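Local structure of dTor_3x33L (Synthetic construct, 4YY2) at residues S20-T23 with R24-K28; K37-P41 with T42-L46. The protein is a computationally designed left-handed alpha/alpha toroid of three repeats, made to close a tandem-repeat helical chain into a ring rather than to perform a known biological function. One frame throughout, in Å; residues are numbered along the deposited sequence.

Contact 1 (S20-T23 with R24-K28); sequences SGTT and REEVK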
loop_
_atom_site.group_PDB
_atom_site.type_symbol
_atom_site.label_atom_id
_atom_site.label_comp_id
_atom_site.label_asym_id
_atom_site.label_seq_id
_atom_site.Cartn_x
_atom_site.Cartn_y
_atom_site.Cartn_z
ATOM N N SER A 20 0.789 -3.958 8.893
ATOM C CA SER A 20 1.822 -3.372 9.733
ATOM C C SER A 20 1.614 -3.590 11.212
ATOM O O SER A 20 2.507 -3.298 11.957
ATOM C CB SER A 20 1.846 -1.817 9.574
ATOM O OG SER A 20 2.186 -1.424 8.237
ATOM N N GLY A 21 0.442 -4.020 11.605
ATOM C CA GLY A 21 0.067 -4.119 12.994
ATOM C C GLY A 21 0.041 -2.770 13.740
ATOM O O GLY A 21 0.312 -2.678 14.948
ATOM N N THR A 22 -0.390 -1.720 13.013
ATOM C CA THR A 22 -0.447 -0.382 13.521
ATOM C C THR A 22 -1.866 0.119 13.242
ATOM O O THR A 22 -2.647 -0.515 12.550
ATOM C CB THR A 22 0.629 0.475 12.775
ATOM O OG1 THR A 22 0.429 0.370 11.380
ATOM C CG2 THR A 22 2.025 -0.004 13.176
ATOM N N THR A 23 -2.199 1.260 13.808
ATOM C CA THR A 23 -3.544 1.862 13.629
ATOM C C THR A 23 -3.637 2.595 12.320
ATOM O O THR A 23 -2.654 3.030 11.746
ATOM C CB THR A 23 -3.953 2.864 14.763
ATOM O OG1 THR A 23 -3.199 4.044 14.641
ATOM C CG2 THR A 23 -3.744 2.216 16.157
ATOM N N ARG A 24 -4.868 2.762 11.852
ATOM C CA ARG A 24 -5.113 3.533 10.640
ATOM C C ARG A 24 -4.667 4.957 10.793
ATOM O O ARG A 24 -4.086 5.523 9.852
ATOM C CB ARG A 24 -6.594 3.476 10.315
ATOM C CG ARG A 24 -7.083 2.052 10.079
ATOM C CD ARG A 24 -8.560 1.844 10.291
ATOM N NE ARG A 24 -8.974 0.567 9.722
ATOM C CZ ARG A 24 -10.270 0.228 9.549
ATOM N NH1 ARG A 24 -11.231 1.093 9.848
ATOM N NH2 ARG A 24 -10.589 -0.952 9.026
ATOM N N GLU A 25 -4.862 5.546 11.968
ATOM C CA GLU A 25 -4.397 6.946 12.160
ATOM C C GLU A 25 -2.869 7.115 12.172
ATOM O O GLU A 25 -2.364 8.119 11.713
ATOM C CB GLU A 25 -4.997 7.655 13.397
ATOM C CG GLU A 25 -6.427 8.089 13.222
ATOM C CD GLU A 25 -6.628 9.082 12.043
ATOM O OE1 GLU A 25 -5.952 10.158 12.007
ATOM O OE2 GLU A 25 -7.488 8.775 11.176
ATOM N N GLU A 26 -2.161 6.148 12.775
ATOM C CA GLU A 26 -0.705 6.131 12.784
ATOM C C GLU A 26 -0.170 6.104 11.355
ATOM O O GLU A 26 0.713 6.877 10.948
ATOM C CB GLU A 26 -0.207 4.913 13.605
ATOM C CG GLU A 26 -0.254 5.183 15.077
ATOM C CD GLU A 26 -0.016 3.957 15.943
ATOM O OE1 GLU A 26 -0.184 2.810 15.498
ATOM O OE2 GLU A 26 0.327 4.165 17.092
ATOM N N VAL A 27 -0.780 5.229 10.535
ATOM C CA VAL A 27 -0.299 5.102 9.169
ATOM C C VAL A 27 -0.623 6.411 8.394
ATOM O O VAL A 27 0.228 6.924 7.655
ATOM C CB VAL A 27 -0.934 3.874 8.522
ATOM C CG1 VAL A 27 -0.657 3.833 7.017
ATOM C CG2 VAL A 27 -0.356 2.663 9.223
ATOM N N LYS A 28 -1.813 6.927 8.596
ATOM C CA LYS A 28 -2.251 8.161 7.956
ATOM C C LYS A 28 -1.312 9.259 8.304
ATOM O O LYS A 28 -0.950 10.067 7.453
ATOM C CB LYS A 28 -3.639 8.569 8.483
ATOM C CG LYS A 28 -4.209 9.845 7.873
ATOM C CD LYS A 28 -5.611 10.228 8.361
ATOM C CE LYS A 28 -6.126 11.429 7.569
ATOM N NZ LYS A 28 -7.538 11.746 7.868
#
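The side chain of E26 folds back over T23, the two side chains crossing at a slant, and the pair forms a capping box at the start of helix 24-36. T23 is the N-cap: its OG1 accepts from E26 N at 3.0 Å. In return, T23 N donates to E26 OE1 at 3.1 Å with an almost straight N-H...O angle of 177°, reaching the oxygen on its anti side and somewhat out of the carboxylate plane. Both bonds depend on side-chain rotation. The threonine hydroxyl sits between its own backbone N and carbonyl carbon (chi1 72°), which brings OG1 forward to the first turn, while the extended E26 arm starts beside its backbone N and runs back toward the loop. This crossing is close, with T23 OG1 3.2 Å from E26 CG, and further along the same side of the arm the threonine methyl lies beside the carboxylate, T23 CG2 being 3.7 Å from E26 OE1. The E26 side chain also comes within about 3 Å of a bound sodium ion, whose positive charge would be expected to favour the ionised carboxylate. The first backbone bond of the helix runs from V27 N to T23 O at 3.1 Å. On the inner side, V27 faces L13 and A17 of helix 8-20, and T22 touches it from the loop. That loop opens with a Schellman motif, in which G21, the first residue to leave helical geometry after helix 8-20, takes a positive phi. T22 and V27 meet at about a right angle, the threonine hydroxyl against a valine methyl: T22 OG1 stands 3.2 Å from V27 CG2.

Contact 2 (K37-P41 with T42-L46); sequences KGKSP and TEVLL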
loop_
_atom_site.group_PDB
_atom_site.type_symbol
_atom_site.label_atom_id
_atom_site.label_comp_id
_atom_site.label_asym_id
_atom_site.label_seq_id
_atom_site.Cartn_x
_atom_site.Cartn_y
_atom_site.Cartn_z
ATOM N N LYS A 37 7.175 16.438 3.225
ATOM C CA LYS A 37 8.596 16.451 2.792
ATOM C C LYS A 37 8.806 16.526 1.289
ATOM O O LYS A 37 9.943 16.567 0.824
ATOM C CB LYS A 37 9.344 15.214 3.273
ATOM C CG LYS A 37 9.455 15.080 4.744
ATOM C CD LYS A 37 10.177 13.780 5.025
ATOM C CE LYS A 37 10.157 13.486 6.491
ATOM N NZ LYS A 37 10.893 12.248 6.719
ATOM N N GLY A 38 7.727 16.467 0.532
ATOM C CA GLY A 38 7.762 16.617 -0.927
ATOM C C GLY A 38 7.698 15.319 -1.714
ATOM O O GLY A 38 7.794 15.328 -2.944
ATOM N N LYS A 39 7.508 14.193 -1.025
ATOM C CA LYS A 39 7.246 12.884 -1.721
ATOM C C LYS A 39 5.829 12.777 -2.365
ATOM O O LYS A 39 4.927 13.499 -1.996
ATOM C CB LYS A 39 7.480 11.735 -0.752
ATOM C CG LYS A 39 8.928 11.549 -0.336
ATOM C CD LYS A 39 9.082 10.473 0.689
ATOM C CE LYS A 39 10.429 10.530 1.340
ATOM N NZ LYS A 39 10.406 9.544 2.456
ATOM N N SER A 40 5.668 11.890 -3.329
ATOM C CA SER A 40 4.415 11.634 -4.035
ATOM C C SER A 40 3.660 10.580 -3.258
ATOM O O SER A 40 4.270 9.711 -2.661
ATOM C CB SER A 40 4.601 11.097 -5.531
ATOM O OG SER A 40 4.970 9.667 -5.655
ATOM N N PRO A 41 2.322 10.570 -3.372
ATOM C CA PRO A 41 1.581 9.509 -2.672
ATOM C C PRO A 41 1.970 8.093 -3.064
ATOM O O PRO A 41 2.076 7.225 -2.186
ATOM C CB PRO A 41 0.146 9.753 -3.105
ATOM C CG PRO A 41 0.101 11.205 -3.393
ATOM C CD PRO A 41 1.410 11.560 -3.985
ATOM N N THR A 42 2.184 7.819 -4.340
ATOM C CA THR A 42 2.606 6.444 -4.689
ATOM C C THR A 42 3.929 6.060 -4.033
ATOM O O THR A 42 4.088 4.923 -3.436
ATOM C CB THR A 42 2.738 6.235 -6.220
ATOM O OG1 THR A 42 1.471 6.495 -6.841
ATOM C CG2 THR A 42 3.144 4.784 -6.513
ATOM N N GLU A 43 4.900 6.942 -4.127
ATOM C CA GLU A 43 6.194 6.680 -3.497
ATOM C C GLU A 43 6.078 6.395 -1.995
ATOM O O GLU A 43 6.710 5.463 -1.468
ATOM C CB GLU A 43 7.073 7.918 -3.666
ATOM C CG GLU A 43 8.503 7.767 -3.316
ATOM C CD GLU A 43 9.253 9.088 -3.466
ATOM O OE1 GLU A 43 8.648 10.163 -3.726
ATOM O OE2 GLU A 43 10.443 9.024 -3.311
ATOM N N VAL A 44 5.295 7.232 -1.278
ATOM C CA VAL A 44 5.062 7.011 0.126
ATOM C C VAL A 44 4.351 5.700 0.456
ATOM O O VAL A 44 4.742 4.975 1.380
ATOM C CB VAL A 44 4.259 8.152 0.761
ATOM C CG1 VAL A 44 4.074 7.945 2.237
ATOM C CG2 VAL A 44 4.981 9.477 0.538
ATOM N N LEU A 45 3.332 5.365 -0.349
ATOM C CA LEU A 45 2.656 4.091 -0.143
ATOM C C LEU A 45 3.644 2.950 -0.240
ATOM O O LEU A 45 3.630 2.007 0.546
ATOM C CB LEU A 45 1.520 3.892 -1.141
ATOM C CG LEU A 45 0.285 4.820 -0.895
ATOM C CD1 LEU A 45 -0.677 4.748 -2.070
ATOM C CD2 LEU A 45 -0.427 4.487 0.393
ATOM N N LEU A 46 4.541 3.040 -1.234
ATOM C CA LEU A 46 5.557 1.964 -1.429
ATOM C C LEU A 46 6.497 1.892 -0.238
ATOM O O LEU A 46 6.840 0.765 0.230
ATOM C CB LEU A 46 6.318 2.207 -2.762
ATOM C CG LEU A 46 5.421 1.967 -3.988
ATOM C CD1 LEU A 46 6.085 2.541 -5.218
ATOM C CD2 LEU A 46 5.039 0.510 -4.203
#
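A capping box formed by S40 and E43 starts helix 41-53, just after a Schellman motif at G38 has ended helix 24-36. S40 is the N-cap, and its OG, turned between the backbone N and the carbonyl carbon (chi1 77°), accepts from E43 N at 3.1 Å. The reciprocal bond is weak: S40 N points at E43 OE1 from 3.5 Å, though nearly straight at 166°. E43 reaches back with CG anti to its own N and the chain extended beyond; the side chain crosses that of K39 at about a right angle, and the carboxylate lies beside the lysine methylenes, OE1 being 3.6 Å from K39 CB. The ammonium group of K39 extends away from this carboxylate to salt bridges with E34 and E47. With an alanine at E43, S40 N would probably lose its side-chain acceptor and the CB and CG of K39 their cover. P41, whose ring nitrogen has no hydrogen to donate, follows the cap and rests on F31 and L35 of helix 24-36. The backbone then winds on through V44 N to S40 O at 3.0 Å and L45 N to P41 O at 2.9 Å. V44 CG2 also packs 3.6 Å from K39 CB.

In the fold
Contacts 1 and 2 begin successive helices of the toroid, and helix 24-36 runs from the first to the loop of the second. Their centres are 16 Å apart and their nearest atoms about 7 Å, so they do not touch; they share a neighbour in helix 8-20, where V27 of contact 1 and L45 of contact 2 both touch L13. The return bond of the capping box is shorter in the threonine cap of 20-28 than in the serine cap of 37-46, where it is weak. Each is near a different sodium ion: the side chain of E26 lies about 3 Å from one, whereas that of L45, about 5 Å from the other, is merely nearby and not a ligand.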